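Local atomic coordinates of hypothetical exported protein (PDB entry 3PSQ), a protein that is a class B sortase involved in pilus assembly, probably acting as a cysteine transpeptidase that forms an acyl-thioester with its substrate. Residues Gly73-Asp78 against Asn100-Glu105; Asp78-Val83 against Phe149-Val154; Asn134-Ile139 against Arg174-Thr179. One frame throughout, in Å; residues are numbered along the deposited sequence.

Interaction 1 (Gly73-Asp78 against Asn100-Glu105)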
loop_
_atom_site.group_PDB
_atom_site.type_symbol
_atom_site.label_atom_id
_atom_site.label_comp_id
_atom_site.label_asym_id
_atom_site.label_seq_id
_atom_site.Cartn_x
_atom_site.Cartn_y
_atom_site.Cartn_z
ATOM N N GLY A 73 0.778 -6.992 14.849
ATOM C CA GLY A 73 -0.308 -6.332 14.138
ATOM C C GLY A 73 -0.334 -6.646 12.637
ATOM O O GLY A 73 0.303 -7.607 12.212
ATOM N N SER A 74 -1.047 -5.845 11.829
ATOM C CA SER A 74 -1.315 -6.233 10.415
ATOM C C SER A 74 -1.178 -5.057 9.461
ATOM O O SER A 74 -1.271 -3.896 9.876
ATOM C CB SER A 74 -2.734 -6.784 10.251
ATOM O OG SER A 74 -3.060 -7.807 11.163
ATOM N N VAL A 75 -0.971 -5.358 8.186
ATOM C CA VAL A 75 -1.060 -4.386 7.120
ATOM C C VAL A 75 -2.521 -4.118 6.752
ATOM O O VAL A 75 -3.320 -5.040 6.679
ATOM C CB VAL A 75 -0.293 -4.865 5.863
ATOM C CG1 VAL A 75 -0.500 -3.837 4.749
ATOM C CG2 VAL A 75 1.223 -5.038 6.219
ATOM N N PHE A 76 -2.868 -2.849 6.536
ATOM C CA PHE A 76 -4.287 -2.440 6.440
ATOM C C PHE A 76 -4.526 -1.374 5.356
ATOM O O PHE A 76 -3.714 -0.481 5.166
ATOM C CB PHE A 76 -4.765 -1.915 7.803
ATOM C CG PHE A 76 -4.021 -0.682 8.275
ATOM C CD1 PHE A 76 -4.494 0.589 7.974
ATOM C CD2 PHE A 76 -2.819 -0.800 8.989
ATOM C CE1 PHE A 76 -3.809 1.731 8.456
ATOM C CE2 PHE A 76 -2.141 0.332 9.444
ATOM C CZ PHE A 76 -2.591 1.590 9.123
ATOM N N LEU A 77 -5.658 -1.474 4.671
ATOM C CA LEU A 77 -6.132 -0.425 3.800
ATOM C C LEU A 77 -6.646 0.727 4.646
ATOM O O LEU A 77 -7.415 0.515 5.587
ATOM C CB LEU A 77 -7.280 -0.944 2.915
ATOM C CG LEU A 77 -7.916 0.082 1.950
ATOM C CD1 LEU A 77 -6.894 0.560 0.914
ATOM C CD2 LEU A 77 -9.125 -0.454 1.225
ATOM N N ASP A 78 -6.270 1.947 4.287
ATOM C CA ASP A 78 -6.780 3.119 4.979
ATOM C C ASP A 78 -8.314 3.040 5.206
ATOM O O ASP A 78 -9.055 2.737 4.251
ATOM C CB ASP A 78 -6.396 4.387 4.201
ATOM C CG ASP A 78 -6.752 5.658 4.949
ATOM O OD1 ASP A 78 -7.940 5.986 5.079
ATOM O OD2 ASP A 78 -5.844 6.335 5.433
ATOM N N ASN A 100 8.050 -3.528 9.779
ATOM C CA ASN A 100 9.268 -4.302 9.938
ATOM C C ASN A 100 9.040 -5.797 9.695
ATOM O O ASN A 100 9.848 -6.432 9.059
ATOM C CB ASN A 100 9.895 -4.084 11.328
ATOM C CG ASN A 100 10.830 -2.868 11.369
ATOM O OD1 ASN A 100 12.016 -2.987 11.102
ATOM N ND2 ASN A 100 10.288 -1.699 11.712
ATOM N N VAL A 101 7.933 -6.350 10.172
ATOM C CA VAL A 101 7.675 -7.779 9.977
ATOM C C VAL A 101 7.253 -8.164 8.529
ATOM O O VAL A 101 7.737 -9.171 7.984
ATOM C CB VAL A 101 6.669 -8.315 11.010
ATOM C CG1 VAL A 101 6.365 -9.808 10.768
ATOM C CG2 VAL A 101 7.227 -8.090 12.473
ATOM N N MET A 102 6.388 -7.347 7.900
ATOM C CA MET A 102 5.770 -7.733 6.640
ATOM C C MET A 102 6.235 -6.960 5.403
ATOM O O MET A 102 6.284 -7.524 4.305
ATOM C CB MET A 102 4.245 -7.719 6.766
ATOM C CG MET A 102 3.742 -8.605 7.893
ATOM S SD MET A 102 2.013 -8.305 8.341
ATOM C CE MET A 102 1.190 -8.984 6.898
ATOM N N PHE A 103 6.591 -5.695 5.594
ATOM C CA PHE A 103 7.006 -4.796 4.524
ATOM C C PHE A 103 8.492 -4.479 4.616
ATOM O O PHE A 103 8.906 -3.401 4.214
ATOM C CB PHE A 103 6.221 -3.456 4.602
ATOM C CG PHE A 103 4.825 -3.466 3.919
ATOM C CD1 PHE A 103 4.390 -4.522 3.157
ATOM C CD2 PHE A 103 3.984 -2.337 4.008
ATOM C CE1 PHE A 103 3.102 -4.490 2.494
ATOM C CE2 PHE A 103 2.703 -2.304 3.395
ATOM C CZ PHE A 103 2.277 -3.382 2.624
ATOM N N GLY A 104 9.296 -5.372 5.197
ATOM C CA GLY A 104 10.726 -5.103 5.316
ATOM C C GLY A 104 11.430 -5.003 3.963
ATOM O O GLY A 104 12.512 -4.440 3.874
ATOM N N GLU A 105 10.854 -5.588 2.907
ATOM C CA GLU A 105 11.497 -5.512 1.579
ATOM C C GLU A 105 11.202 -4.251 0.765
ATOM O O GLU A 105 11.863 -4.011 -0.258
ATOM C CB GLU A 105 11.108 -6.715 0.739
ATOM C CG GLU A 105 11.621 -8.044 1.301
ATOM C CD GLU A 105 10.819 -9.212 0.794
ATOM O OE1 GLU A 105 9.646 -9.336 1.145
ATOM O OE2 GLU A 105 11.345 -10.033 0.033
#

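Interaction 2 (Asp78-Val83 against Phe149-Val154)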
loop_
_atom_site.group_PDB
_atom_site.type_symbol
_atom_site.label_atom_id
_atom_site.label_comp_id
_atom_site.label_asym_id
_atom_site.label_seq_id
_atom_site.Cartn_x
_atom_site.Cartn_y
_atom_site.Cartn_z
ATOM N N ASP A 78 -6.270 1.947 4.287
ATOM C CA ASP A 78 -6.780 3.119 4.979
ATOM C C ASP A 78 -8.314 3.040 5.206
ATOM O O ASP A 78 -9.055 2.737 4.251
ATOM C CB ASP A 78 -6.396 4.387 4.201
ATOM C CG ASP A 78 -6.752 5.658 4.949
ATOM O OD1 ASP A 78 -7.940 5.986 5.079
ATOM O OD2 ASP A 78 -5.844 6.335 5.433
ATOM N N TYR A 79 -8.776 3.336 6.437
ATOM C CA TYR A 79 -10.178 3.282 6.762
ATOM C C TYR A 79 -11.080 4.166 5.891
ATOM O O TYR A 79 -12.294 3.932 5.842
ATOM C CB TYR A 79 -10.462 3.563 8.244
ATOM C CG TYR A 79 -10.611 5.039 8.609
ATOM C CD1 TYR A 79 -11.884 5.651 8.722
ATOM C CD2 TYR A 79 -9.479 5.831 8.811
ATOM C CE1 TYR A 79 -11.997 6.996 9.060
ATOM C CE2 TYR A 79 -9.580 7.160 9.150
ATOM C CZ TYR A 79 -10.834 7.742 9.274
ATOM O OH TYR A 79 -10.864 9.077 9.594
ATOM N N ARG A 80 -10.508 5.157 5.222
ATOM C CA ARG A 80 -11.311 6.102 4.441
ATOM C C ARG A 80 -11.472 5.652 2.990
ATOM O O ARG A 80 -12.132 6.312 2.242
ATOM C CB ARG A 80 -10.688 7.498 4.442
ATOM C CG ARG A 80 -10.752 8.214 5.781
ATOM C CD ARG A 80 -9.693 9.306 5.871
ATOM N NE ARG A 80 -8.330 8.793 5.889
ATOM C CZ ARG A 80 -7.268 9.503 6.286
ATOM N NH1 ARG A 80 -7.415 10.762 6.707
ATOM N NH2 ARG A 80 -6.040 8.966 6.258
ATOM N N ASN A 81 -10.871 4.531 2.598
ATOM C CA ASN A 81 -10.897 4.094 1.217
ATOM C C ASN A 81 -12.045 3.159 0.954
ATOM O O ASN A 81 -12.514 2.476 1.857
ATOM C CB ASN A 81 -9.587 3.377 0.866
ATOM C CG ASN A 81 -8.506 4.314 0.417
ATOM O OD1 ASN A 81 -7.375 4.275 0.938
ATOM N ND2 ASN A 81 -8.814 5.150 -0.574
ATOM N N LYS A 82 -12.491 3.109 -0.302
ATOM C CA LYS A 82 -13.433 2.055 -0.756
ATOM C C LYS A 82 -12.692 0.734 -0.904
ATOM O O LYS A 82 -11.599 0.724 -1.477
ATOM C CB LYS A 82 -14.021 2.411 -2.127
ATOM C CG LYS A 82 -15.098 3.477 -2.093
ATOM C CD LYS A 82 -15.411 3.937 -3.505
ATOM C CE LYS A 82 -16.447 5.057 -3.496
ATOM N NZ LYS A 82 -17.694 4.494 -2.900
ATOM N N VAL A 83 -13.282 -0.354 -0.403
ATOM C CA VAL A 83 -12.654 -1.682 -0.465
ATOM C C VAL A 83 -12.493 -2.195 -1.897
ATOM O O VAL A 83 -11.710 -3.120 -2.171
ATOM C CB VAL A 83 -13.412 -2.728 0.381
ATOM C CG1 VAL A 83 -13.301 -2.386 1.874
ATOM C CG2 VAL A 83 -14.882 -2.861 -0.050
ATOM N N PHE A 149 -0.571 10.705 2.888
ATOM C CA PHE A 149 -1.172 9.830 3.911
ATOM C C PHE A 149 -2.627 10.146 4.142
ATOM O O PHE A 149 -3.236 9.659 5.079
ATOM C CB PHE A 149 -0.347 9.801 5.212
ATOM C CG PHE A 149 1.072 9.310 5.002
ATOM C CD1 PHE A 149 1.319 7.994 4.680
ATOM C CD2 PHE A 149 2.139 10.184 5.047
ATOM C CE1 PHE A 149 2.593 7.553 4.444
ATOM C CE2 PHE A 149 3.430 9.737 4.819
ATOM C CZ PHE A 149 3.655 8.418 4.508
ATOM N N ASN A 150 -3.207 10.925 3.234
ATOM C CA ASN A 150 -4.618 11.243 3.294
ATOM C C ASN A 150 -5.264 11.107 1.898
ATOM O O ASN A 150 -5.109 11.981 1.034
ATOM C CB ASN A 150 -4.826 12.645 3.870
ATOM C CG ASN A 150 -6.308 12.943 4.167
ATOM O OD1 ASN A 150 -7.177 12.421 3.490
ATOM N ND2 ASN A 150 -6.586 13.788 5.174
ATOM N N PRO A 151 -5.972 9.994 1.667
ATOM C CA PRO A 151 -6.623 9.736 0.380
ATOM C C PRO A 151 -7.682 10.793 0.020
ATOM O O PRO A 151 -7.989 11.007 -1.143
ATOM C CB PRO A 151 -7.282 8.362 0.584
ATOM C CG PRO A 151 -6.482 7.719 1.708
ATOM C CD PRO A 151 -6.113 8.868 2.609
ATOM N N ILE A 152 -8.241 11.455 1.021
ATOM C CA ILE A 152 -9.208 12.503 0.722
ATOM C C ILE A 152 -8.483 13.707 0.136
ATOM O O ILE A 152 -8.922 14.258 -0.876
ATOM C CB ILE A 152 -10.049 12.841 1.949
ATOM C CG1 ILE A 152 -10.971 11.657 2.267
ATOM C CG2 ILE A 152 -10.847 14.102 1.710
ATOM C CD1 ILE A 152 -11.673 11.779 3.680
ATOM N N ASP A 153 -7.354 14.086 0.745
ATOM C CA ASP A 153 -6.561 15.224 0.258
ATOM C C ASP A 153 -6.061 14.948 -1.143
ATOM O O ASP A 153 -6.138 15.805 -2.011
ATOM C CB ASP A 153 -5.409 15.612 1.205
ATOM C CG ASP A 153 -5.905 16.293 2.482
ATOM O OD1 ASP A 153 -7.040 16.816 2.492
ATOM O OD2 ASP A 153 -5.174 16.300 3.502
ATOM N N VAL A 154 -5.574 13.742 -1.386
ATOM C CA VAL A 154 -5.200 13.352 -2.741
ATOM C C VAL A 154 -6.371 13.482 -3.737
ATOM O O VAL A 154 -6.216 14.033 -4.831
ATOM C CB VAL A 154 -4.576 11.927 -2.792
ATOM C CG1 VAL A 154 -4.323 11.508 -4.237
ATOM C CG2 VAL A 154 -3.271 11.882 -1.972
HETATM O O HOH W 1 -4.606 11.473 7.693
#

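Interaction 3 (Asn134-Ile139 against Arg174-Thr179). With EDO (1,2-ethanediol), chain D.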
loop_
_atom_site.group_PDB
_atom_site.type_symbol
_atom_site.label_atom_id
_atom_site.label_comp_id
_atom_site.label_asym_id
_atom_site.label_seq_id
_atom_site.Cartn_x
_atom_site.Cartn_y
_atom_site.Cartn_z
ATOM N N ASN A 134 0.602 -0.969 -11.896
ATOM C CA ASN A 134 1.899 -0.679 -12.510
ATOM C C ASN A 134 2.715 0.310 -11.634
ATOM O O ASN A 134 2.325 1.472 -11.486
ATOM C CB ASN A 134 1.693 -0.047 -13.915
ATOM C CG ASN A 134 0.876 -0.930 -14.859
ATOM O OD1 ASN A 134 1.265 -2.063 -15.151
ATOM N ND2 ASN A 134 -0.251 -0.412 -15.343
ATOM N N ILE A 135 3.844 -0.128 -11.091
ATOM C CA ILE A 135 4.635 0.704 -10.180
ATOM C C ILE A 135 5.353 1.828 -10.923
ATOM O O ILE A 135 5.990 1.581 -11.952
ATOM C CB ILE A 135 5.694 -0.163 -9.405
ATOM C CG1 ILE A 135 5.003 -1.319 -8.659
ATOM C CG2 ILE A 135 6.576 0.720 -8.497
ATOM C CD1 ILE A 135 5.956 -2.354 -8.070
ATOM N N PHE A 136 5.283 3.057 -10.426
ATOM C CA PHE A 136 6.026 4.125 -11.095
ATOM C C PHE A 136 6.923 4.949 -10.184
ATOM O O PHE A 136 7.705 5.726 -10.683
ATOM C CB PHE A 136 5.108 5.052 -11.909
ATOM C CG PHE A 136 4.134 5.840 -11.081
ATOM C CD1 PHE A 136 4.487 7.073 -10.559
ATOM C CD2 PHE A 136 2.865 5.348 -10.833
ATOM C CE1 PHE A 136 3.586 7.803 -9.779
ATOM C CE2 PHE A 136 1.946 6.074 -10.064
ATOM C CZ PHE A 136 2.301 7.295 -9.546
ATOM N N ALA A 137 6.834 4.792 -8.863
ATOM C CA ALA A 137 7.697 5.576 -7.967
ATOM C C ALA A 137 8.000 4.878 -6.650
ATOM O O ALA A 137 7.157 4.172 -6.096
ATOM C CB ALA A 137 7.082 6.950 -7.691
ATOM N N CYS A 138 9.218 5.102 -6.160
ATOM C CA CYS A 138 9.588 4.807 -4.786
ATOM C C CYS A 138 9.910 6.121 -4.108
ATOM O O CYS A 138 10.805 6.847 -4.549
ATOM C CB CYS A 138 10.838 3.937 -4.774
ATOM S SG CYS A 138 11.296 3.366 -3.135
ATOM N N ILE A 139 9.206 6.426 -3.025
ATOM C CA ILE A 139 9.258 7.760 -2.391
ATOM C C ILE A 139 9.892 7.733 -0.993
ATOM O O ILE A 139 9.647 6.810 -0.198
ATOM C CB ILE A 139 7.809 8.306 -2.278
ATOM C CG1 ILE A 139 7.191 8.490 -3.675
ATOM C CG2 ILE A 139 7.711 9.560 -1.399
ATOM C CD1 ILE A 139 5.682 8.346 -3.710
ATOM N N ARG A 174 9.395 6.533 -12.886
ATOM C CA ARG A 174 9.267 6.297 -14.319
ATOM C C ARG A 174 7.986 6.962 -14.812
ATOM O O ARG A 174 6.984 6.956 -14.111
ATOM C CB ARG A 174 9.278 4.794 -14.643
ATOM C CG ARG A 174 8.055 4.014 -14.170
ATOM C CD ARG A 174 8.037 2.585 -14.688
ATOM N NE ARG A 174 9.309 1.910 -14.419
ATOM C CZ ARG A 174 9.514 1.031 -13.445
ATOM N NH1 ARG A 174 10.715 0.482 -13.293
ATOM N NH2 ARG A 174 8.520 0.698 -12.628
ATOM N N GLU A 175 8.035 7.552 -16.007
ATOM C CA GLU A 175 6.864 8.138 -16.664
ATOM C C GLU A 175 6.008 7.055 -17.286
ATOM O O GLU A 175 6.470 6.347 -18.174
ATOM C CB GLU A 175 7.303 9.044 -17.816
ATOM C CG GLU A 175 8.263 10.167 -17.450
ATOM C CD GLU A 175 7.583 11.309 -16.682
ATOM O OE1 GLU A 175 6.367 11.557 -16.919
ATOM O OE2 GLU A 175 8.274 11.955 -15.843
ATOM N N ILE A 176 4.759 6.922 -16.861
ATOM C CA ILE A 176 3.835 6.057 -17.602
ATOM C C ILE A 176 2.584 6.838 -18.062
ATOM O O ILE A 176 2.287 7.899 -17.510
ATOM C CB ILE A 176 3.487 4.739 -16.832
ATOM C CG1 ILE A 176 2.741 5.022 -15.525
ATOM C CG2 ILE A 176 4.754 3.888 -16.585
ATOM C CD1 ILE A 176 2.222 3.754 -14.834
ATOM N N LEU A 177 1.887 6.350 -19.093
ATOM C CA LEU A 177 0.651 6.994 -19.543
ATOM C C LEU A 177 -0.364 7.074 -18.407
ATOM O O LEU A 177 -0.671 6.061 -17.788
ATOM C CB LEU A 177 0.019 6.203 -20.695
ATOM C CG LEU A 177 0.166 6.598 -22.169
ATOM C CD1 LEU A 177 -0.278 5.410 -23.052
ATOM C CD2 LEU A 177 -0.618 7.882 -22.514
ATOM N N THR A 178 -0.897 8.266 -18.159
ATOM C CA THR A 178 -1.993 8.448 -17.218
ATOM C C THR A 178 -3.153 9.249 -17.836
ATOM O O THR A 178 -2.943 10.073 -18.721
ATOM C CB THR A 178 -1.529 9.163 -15.934
ATOM O OG1 THR A 178 -2.634 9.299 -15.026
ATOM C CG2 THR A 178 -0.955 10.549 -16.222
ATOM N N THR A 179 -4.366 9.012 -17.352
ATOM C CA THR A 179 -5.548 9.772 -17.751
ATOM C C THR A 179 -6.091 10.407 -16.469
ATOM O O THR A 179 -5.589 10.121 -15.381
ATOM C CB THR A 179 -6.631 8.864 -18.416
ATOM O OG1 THR A 179 -7.371 8.153 -17.419
ATOM C CG2 THR A 179 -6.016 7.836 -19.379
HETATM C C1 EDO D . 2.118 8.572 -13.873
HETATM O O1 EDO D . 1.940 9.312 -15.075
HETATM C C2 EDO D . 3.593 8.614 -13.527
HETATM O O2 EDO D . 4.260 7.705 -14.403
#

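Interaction 1 (Gly73-Asp78 against Asn100-Glu105)
Val75 meets Met102 and Phe103 with its two methyl groups, and these three side chains make up nearly all of the contact. The isopropyl group straddles the junction where helix 96-102 runs out: one branch settles over the phenyl ring, the other passes the rim of that ring. CG2 of Val75 lies 4.1 Å from the centroid of the Phe103 ring and 10° off its normal, a CH-pi contact over the middle of one face. CG1 comes down on the same side of the ring, past its rim, and meets CZ of Phe103 at 3.5 Å. The split follows from the valine rotamer, with CG1 anti to the backbone N (chi1 176°) and CG2 anti to the carbonyl carbon, beside the backbone N.

CG2 has a second neighbour, for it also packs 4.0 Å from SD of Met102. The thioether bends at its end, where chi3 of 71° folds CE back, and CE lies 4.0 Å from CG2 of Val75. Beyond the valine, the sulfur skirts the backbone of the preceding residues at longer range, 4.3 Å from O of Gly73. Met102 is modelled in two conformers, so these details hold for one of them. No hydrogen bond crosses the contact; it is held by apolar packing.

Phe103 is the first residue to leave helical geometry, and its ring also touches Leu40 of strand 36-41, while Val75 rests on Ile51 and Ile92. The three residues extend the core of the sortase beta-barrel to the end of a short helix. That helix begins beside the predicted catalytic His95, and the Phe103 side chain is about 8 Å from that of the predicted nucleophile Cys190, which places this hydrophobic packing next to the sortase active site.

Interaction 2 (Asp78-Val83 against Phe149-Val154)
An Asx turn within a type I beta turn, Asp78 to Asn81, faces the capped first turn of helix 151-155, and Pro151, the first helical residue, is what the turn packs against. Three side chains of the turn meet its ring. Asp78 comes tip to tip, its OD2 3.8 Å from CD of Pro151; Asn81 crosses at about a right angle, with OD1 3.6 Å from CG of Pro151; and the Arg80 guanidinium lays one face over CD. The same face has Asn150 OD1 over it, and the guanidinium and amide planes are 31° apart. NH1 of Arg80 and ND2 of Asn150 are both donors, so they merely pack. Arg80 CD touches CD1 of Ile152 at 3.9 Å.

What holds the guanidinium in this pose is Asp78, whose CG, anti to the backbone N (chi1 -173°), points the carboxylate at Arg80 and Pro151. Arg80 grips it side-on, NE to OD1 and NH2 to OD2, both almost straight (177° at NE) and in the guanidinium plane. OD1 also accepts from the backbone N of Arg80, 2.7 Å away, which closes the Asx turn; OD2 has a further donor in Asn57. Across the contact, NH2 of Arg80 lies 3.1 Å from O of Phe149, and a water that accepts from NH1 makes a weak bond to that carbonyl. Asn150 is the N-cap: its OD1 takes the amides of Ile152 and Asp153, the latter from above the carbonyl plane.

Asn81 carries its polar end to strand 89-93, chiefly the carbonyl of Tyr89. With its charge paired to Asp78, the arginine can present a flat face to the proline and the N-cap; the carboxylate probably offsets a positive charge that would otherwise lie unfavourably near the helix N-terminus.

Interaction 3 (Asn134-Ile139 against Arg174-Thr179)
Arg174 sets CG between the backbone N and the carbonyl carbon (chi1 69°), which lays the arginine stem against the strand, its CG 3.7 Å from CA of Phe136. The bend at chi3 (51°) then turns NE, and chi4 of 102° carries CZ round so that NH2 reaches the backbone of Ile135. There NH2 of Arg174 donates to O of Ile135 over 2.8 Å; the oxygen lies near the guanidinium plane, although the nitrogen sits above the plane of the carbonyl. One residue along, the backbone N of Arg174 bonds to O of Phe136 at 2.9 Å. A single residue therefore holds two successive carbonyls of the strand, one by its side chain and one by its main chain.

Ile176 adds apolar contact, its CD1 reaching CB of Asn134 at 3.9 Å and, less closely, CB of Phe136. A molecule of 1,2-ethanediol, probably from the crystallisation liquor, fills in beside them. Its O2 accepts from N of Ile176 at 2.6 Å and donates to O of Arg174, its O1 donates to O of Ile176, and its C2 lies over one face of the Phe136 ring, offset toward the rim.

The other terminal nitrogen of the guanidinium, NH1, bonds to the carbonyl of Phe115 in helix 112-117. Phe136 and Ala137 form a classic beta bulge opposite Ile202 of strand 197-205, while the Phe136 side chain packs on Leu163 of helix 159-167. The contact thus carries the pairing of strands 130-142 and 170-173 into the loop that leads on to strand 184-190.

All three contacts lie within the sortase domain and border one mixed, curled sheet. Interactions 1 and 2 are directly joined: they share Asp78, their centres are about 17 Å apart, and Leu77 CD2 packs 3.8 Å from Lys82 O. Interaction 3 is remote, its centre about 22 Å from that of interaction 1, on the opposite side of the chain's centre, and about 19 Å from that of interaction 2. Interaction 1 closes before interaction 3 opens, whereas interaction 2 crosses both: 100-105 lies between 78-83 and 149-154, and 149-154 between 134-139 and 174-179. Interaction 2 thus joins the loop between strands 76-77 and 89-93 to the start of helix 151-155, after strand 130-142.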